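PDB 3S9V: abietadiene synthase, chloroplastic from Abies grandis, which belongs to the terpene synthase family, as a largely helical plastid enzyme that carries an N-terminal terpene synthase domain and a metal-binding domain. Local coordinates for residues 624-628 against 704-708; 683-687 against 698-702. All coordinates share one frame; numbering follows the deposited sequence.

Along the chain from the N terminus, the loop 624-628 comes first, between helices 599-621 and 628-638. Helix 669-693 follows with 683-687, then 698-702, which opens the short helix 699-706, and 704-708, which runs from that helix into the following loop. Contact 2 closes a small loop with ten residues between its segments. It is nested inside contact 1, which closes a loop with seventy-five. Both use helix 699-706, and their centres lie about 11 Å apart: Val625 CG1 reaches Cys702 SG at 3.9 Å. Together they tie this helix to the start of helix 628-638 and to the later half of helix 669-693. In each contact an aspartate takes the first N-H of a helix.

Contact 1 (624-628 against 704-708); sequences YVPSF and MKDHP
The carboxylate of Asp706 lies against Ser627 and Phe628: OD2 points its syn lone pair at the Phe628 N-H, and OD1 comes to 3.3 Å from Ser627 CB. Among the other flat groups, the Tyr624 ring has Pro626 N over one face, displaced to the edge of the ring, and meets the ring of Trp619.

The motif is a helix N-cap in the all-helical metal-binding domain of a terpene synthase. Ser627 is the cap residue of helix 628-638, its OG accepting a weak hydrogen bond from Glu630 N. Asp706, across the contact, adds a second acceptor by taking the first N-H of the new helix. That bond is fairly straight, 158° at the hydrogen, although its modelled length is short and less certain. A carboxylate here would probably be favoured by the positive end of the helix dipole. Phe628 CG is anti to the backbone N (chi1 -176°), which leads the ring away from Asp706 while CB stays 3.3 Å from OD2; its CD1 packs against Ala699 O.

Earlier in the loop, Lys705 and Val625 run alongside each other with opposite headings, with Lys705 CD 4.0 Å from Val625 CG1. The lysine chain starts extended and bends about its CG-CD bond, turning the ammonium back onto the loop backbone. Lys705 NZ donates to Val625 O at 2.6 Å, approaching nearly in line with the carbonyl at a C=O...N angle of 161°.

Contact 2 (683-687 against 698-702); sequences DTKTY and SAIQC
Ile700 lies across Tyr687 and Thr684 at about a right angle to both side chains. Its CB sits over one face of the Tyr687 ring, a CH-pi contact 4.2 Å from the ring centroid and 24° off the normal, displaced toward the rim on the CD2-CE2 side. The branch CG2 goes on along that rim, 3.8 Å from Tyr687 CE2. With CG1 anti to the carbonyl carbon (chi1 -64°), the other branch carries CD1 to the backbone of the facing helix, where it rests 3.7 Å from Thr684 CA and 4.0 Å from Thr684 CG2. Gln701 CG lies at the edge of the same tyrosine ring.

This face belongs to helix 669-693, whose run from Asn682 to Glu690 matches the NSE/DTE motif of class I terpene synthases, a metal-binding element in that family. Asp683, its second residue, points back at helix 699-706. There Ser698 is the N-cap, its OG accepting from Gln701 N. Ala699 N donates to the anti lone pair of Asp683 OD2 at 2.8 Å, nearly straight at 168°. Tyr631 OH is a second partner of OD2, and Arg679 NE forms a salt bridge with Asp683 OD1.

Contact 1 (624-628 against 704-708)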
loop_
_atom_site.group_PDB
_atom_site.type_symbol
_atom_site.label_atom_id
_atom_site.label_comp_id
_atom_site.label_asym_id
_atom_site.label_seq_id
_atom_site.Cartn_x
_atom_site.Cartn_y
_atom_site.Cartn_z
ATOM N N TYR A 624 -21.771 -22.754 -33.123
ATOM C CA TYR A 624 -21.411 -23.847 -32.236
ATOM C C TYR A 624 -21.064 -23.305 -30.859
ATOM O O TYR A 624 -20.441 -22.250 -30.728
ATOM C CB TYR A 624 -20.214 -24.609 -32.814
ATOM C CG TYR A 624 -19.757 -25.792 -31.988
ATOM C CD1 TYR A 624 -20.602 -26.878 -31.762
ATOM C CD2 TYR A 624 -18.475 -25.826 -31.436
ATOM C CE1 TYR A 624 -20.184 -27.974 -31.006
ATOM C CE2 TYR A 624 -18.045 -26.916 -30.679
ATOM C CZ TYR A 624 -18.905 -27.988 -30.468
ATOM O OH TYR A 624 -18.489 -29.071 -29.719
ATOM N N VAL A 625 -21.485 -24.025 -29.830
ATOM C CA VAL A 625 -21.201 -23.625 -28.468
ATOM C C VAL A 625 -20.432 -24.768 -27.831
ATOM O O VAL A 625 -21.021 -25.725 -27.341
ATOM C CB VAL A 625 -22.490 -23.373 -27.679
ATOM C CG1 VAL A 625 -22.158 -23.021 -26.242
ATOM C CG2 VAL A 625 -23.282 -22.253 -28.332
ATOM N N PRO A 626 -19.094 -24.681 -27.836
ATOM C CA PRO A 626 -18.258 -25.731 -27.253
ATOM C C PRO A 626 -18.403 -25.808 -25.745
ATOM O O PRO A 626 -19.049 -24.958 -25.138
ATOM C CB PRO A 626 -16.852 -25.323 -27.685
ATOM C CG PRO A 626 -16.938 -23.829 -27.688
ATOM C CD PRO A 626 -18.265 -23.578 -28.359
ATOM N N SER A 627 -17.809 -26.835 -25.147
ATOM C CA SER A 627 -17.853 -26.993 -23.704
ATOM C C SER A 627 -17.009 -25.873 -23.103
ATOM O O SER A 627 -16.300 -25.168 -23.823
ATOM C CB SER A 627 -17.261 -28.341 -23.293
ATOM O OG SER A 627 -15.858 -28.366 -23.507
ATOM N N PHE A 628 -17.076 -25.721 -21.786
ATOM C CA PHE A 628 -16.312 -24.689 -21.103
ATOM C C PHE A 628 -14.803 -24.849 -21.345
ATOM O O PHE A 628 -14.153 -23.936 -21.856
ATOM C CB PHE A 628 -16.594 -24.724 -19.597
ATOM C CG PHE A 628 -15.915 -23.622 -18.831
ATOM C CD1 PHE A 628 -16.353 -22.306 -18.945
ATOM C CD2 PHE A 628 -14.822 -23.893 -18.015
ATOM C CE1 PHE A 628 -15.713 -21.276 -18.254
ATOM C CE2 PHE A 628 -14.176 -22.873 -17.322
ATOM C CZ PHE A 628 -14.623 -21.561 -17.441
ATOM N N MET A 704 -22.939 -22.942 -18.737
ATOM C CA MET A 704 -24.338 -23.279 -18.587
ATOM C C MET A 704 -24.700 -24.466 -19.472
ATOM O O MET A 704 -25.589 -25.245 -19.133
ATOM C CB MET A 704 -25.210 -22.060 -18.913
ATOM C CG MET A 704 -25.086 -20.935 -17.887
ATOM S SD MET A 704 -26.047 -19.456 -18.283
ATOM C CE MET A 704 -27.584 -19.815 -17.429
ATOM N N LYS A 705 -24.004 -24.619 -20.595
ATOM C CA LYS A 705 -24.295 -25.741 -21.482
ATOM C C LYS A 705 -23.729 -27.038 -20.909
ATOM O O LYS A 705 -24.239 -28.122 -21.190
ATOM C CB LYS A 705 -23.717 -25.512 -22.881
ATOM C CG LYS A 705 -24.413 -26.338 -23.961
ATOM C CD LYS A 705 -23.517 -26.589 -25.165
ATOM C CE LYS A 705 -22.319 -27.460 -24.783
ATOM N NZ LYS A 705 -21.482 -27.848 -25.956
ATOM N N ASP A 706 -22.675 -26.933 -20.110
ATOM C CA ASP A 706 -22.093 -28.128 -19.513
ATOM C C ASP A 706 -22.832 -28.505 -18.236
ATOM O O ASP A 706 -22.623 -29.585 -17.679
ATOM C CB ASP A 706 -20.607 -27.923 -19.208
ATOM C CG ASP A 706 -19.766 -27.783 -20.463
ATOM O OD1 ASP A 706 -19.910 -28.621 -21.384
ATOM O OD2 ASP A 706 -18.952 -26.841 -20.522
ATOM N N HIS A 707 -23.690 -27.604 -17.768
ATOM C CA HIS A 707 -24.474 -27.854 -16.565
ATOM C C HIS A 707 -25.855 -27.208 -16.691
ATOM O O HIS A 707 -26.137 -26.199 -16.042
ATOM C CB HIS A 707 -23.773 -27.288 -15.323
ATOM C CG HIS A 707 -22.362 -27.758 -15.143
ATOM N ND1 HIS A 707 -21.319 -27.300 -15.918
ATOM C CD2 HIS A 707 -21.816 -28.617 -14.248
ATOM C CE1 HIS A 707 -20.191 -27.851 -15.506
ATOM N NE2 HIS A 707 -20.464 -28.654 -14.494
ATOM N N PRO A 708 -26.736 -27.780 -17.529
ATOM C CA PRO A 708 -28.080 -27.210 -17.694
ATOM C C PRO A 708 -28.851 -27.268 -16.377
ATOM O O PRO A 708 -29.793 -26.505 -16.146
ATOM C CB PRO A 708 -28.693 -28.090 -18.781
ATOM C CG PRO A 708 -28.036 -29.420 -18.545
ATOM C CD PRO A 708 -26.596 -29.035 -18.291
#

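Contact 2 (683-687 against 698-702)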
loop_
_atom_site.group_PDB
_atom_site.type_symbol
_atom_site.label_atom_id
_atom_site.label_comp_id
_atom_site.label_asym_id
_atom_site.label_seq_id
_atom_site.Cartn_x
_atom_site.Cartn_y
_atom_site.Cartn_z
ATOM N N ASP A 683 -15.539 -11.614 -20.197
ATOM C CA ASP A 683 -16.759 -12.379 -20.469
ATOM C C ASP A 683 -17.881 -12.209 -19.446
ATOM O O ASP A 683 -19.045 -12.089 -19.821
ATOM C CB ASP A 683 -16.419 -13.871 -20.613
ATOM C CG ASP A 683 -16.012 -14.251 -22.032
ATOM O OD1 ASP A 683 -15.451 -13.402 -22.760
ATOM O OD2 ASP A 683 -16.241 -15.412 -22.419
ATOM N N THR A 684 -17.548 -12.213 -18.162
ATOM C CA THR A 684 -18.571 -12.052 -17.135
ATOM C C THR A 684 -19.271 -10.705 -17.298
ATOM O O THR A 684 -20.417 -10.531 -16.885
ATOM C CB THR A 684 -17.967 -12.119 -15.724
ATOM O OG1 THR A 684 -16.942 -11.124 -15.598
ATOM C CG2 THR A 684 -17.381 -13.495 -15.458
ATOM N N LYS A 685 -18.571 -9.758 -17.912
ATOM C CA LYS A 685 -19.098 -8.422 -18.132
ATOM C C LYS A 685 -19.857 -8.334 -19.456
ATOM O O LYS A 685 -21.086 -8.350 -19.482
ATOM C CB LYS A 685 -17.941 -7.418 -18.135
ATOM C CG LYS A 685 -18.343 -5.952 -18.018
ATOM C CD LYS A 685 -18.673 -5.574 -16.578
ATOM C CE LYS A 685 -18.836 -4.065 -16.424
ATOM N NZ LYS A 685 -19.035 -3.659 -15.001
ATOM N N THR A 686 -19.106 -8.259 -20.551
ATOM C CA THR A 686 -19.664 -8.136 -21.896
ATOM C C THR A 686 -20.707 -9.165 -22.318
ATOM O O THR A 686 -21.554 -8.868 -23.166
ATOM C CB THR A 686 -18.551 -8.144 -22.967
ATOM O OG1 THR A 686 -17.849 -9.392 -22.920
ATOM C CG2 THR A 686 -17.575 -6.996 -22.739
ATOM N N TYR A 687 -20.657 -10.370 -21.756
ATOM C CA TYR A 687 -21.629 -11.391 -22.140
ATOM C C TYR A 687 -23.038 -10.823 -21.996
ATOM O O TYR A 687 -23.986 -11.298 -22.626
ATOM C CB TYR A 687 -21.467 -12.655 -21.280
ATOM C CG TYR A 687 -22.598 -12.920 -20.305
ATOM C CD1 TYR A 687 -22.751 -12.152 -19.150
ATOM C CD2 TYR A 687 -23.516 -13.943 -20.541
ATOM C CE1 TYR A 687 -23.791 -12.397 -18.254
ATOM C CE2 TYR A 687 -24.558 -14.196 -19.655
ATOM C CZ TYR A 687 -24.692 -13.420 -18.514
ATOM O OH TYR A 687 -25.726 -13.670 -17.640
ATOM N N SER A 698 -19.653 -18.207 -24.954
ATOM C CA SER A 698 -18.871 -17.427 -24.005
ATOM C C SER A 698 -18.623 -18.220 -22.729
ATOM O O SER A 698 -19.176 -19.302 -22.538
ATOM C CB SER A 698 -19.592 -16.114 -23.660
ATOM O OG SER A 698 -20.704 -16.324 -22.801
ATOM N N ALA A 699 -17.788 -17.684 -21.851
ATOM C CA ALA A 699 -17.502 -18.370 -20.607
ATOM C C ALA A 699 -18.806 -18.814 -19.941
ATOM O O ALA A 699 -19.033 -20.006 -19.756
ATOM C CB ALA A 699 -16.721 -17.460 -19.682
ATOM N N ILE A 700 -19.665 -17.858 -19.600
ATOM C CA ILE A 700 -20.933 -18.161 -18.939
ATOM C C ILE A 700 -21.824 -19.084 -19.764
ATOM O O ILE A 700 -22.252 -20.129 -19.277
ATOM C CB ILE A 700 -21.736 -16.871 -18.610
ATOM C CG1 ILE A 700 -20.971 -16.005 -17.607
ATOM C CG2 ILE A 700 -23.083 -17.238 -18.009
ATOM C CD1 ILE A 700 -19.702 -15.388 -18.156
ATOM N N GLN A 701 -22.094 -18.698 -21.008
ATOM C CA GLN A 701 -22.943 -19.487 -21.897
ATOM C C GLN A 701 -22.502 -20.943 -21.987
ATOM O O GLN A 701 -23.326 -21.862 -21.931
ATOM C CB GLN A 701 -22.956 -18.868 -23.295
ATOM C CG GLN A 701 -23.561 -17.471 -23.332
ATOM C CD GLN A 701 -23.532 -16.841 -24.716
ATOM O OE1 GLN A 701 -22.465 -16.550 -25.258
ATOM N NE2 GLN A 701 -24.712 -16.627 -25.294
ATOM N N CYS A 702 -21.195 -21.149 -22.121
ATOM C CA CYS A 702 -20.636 -22.489 -22.229
ATOM C C CYS A 702 -20.736 -23.273 -20.930
ATOM O O CYS A 702 -21.018 -24.473 -20.943
ATOM C CB CYS A 702 -19.171 -22.417 -22.672
ATOM S SG CYS A 702 -18.935 -21.841 -24.371
#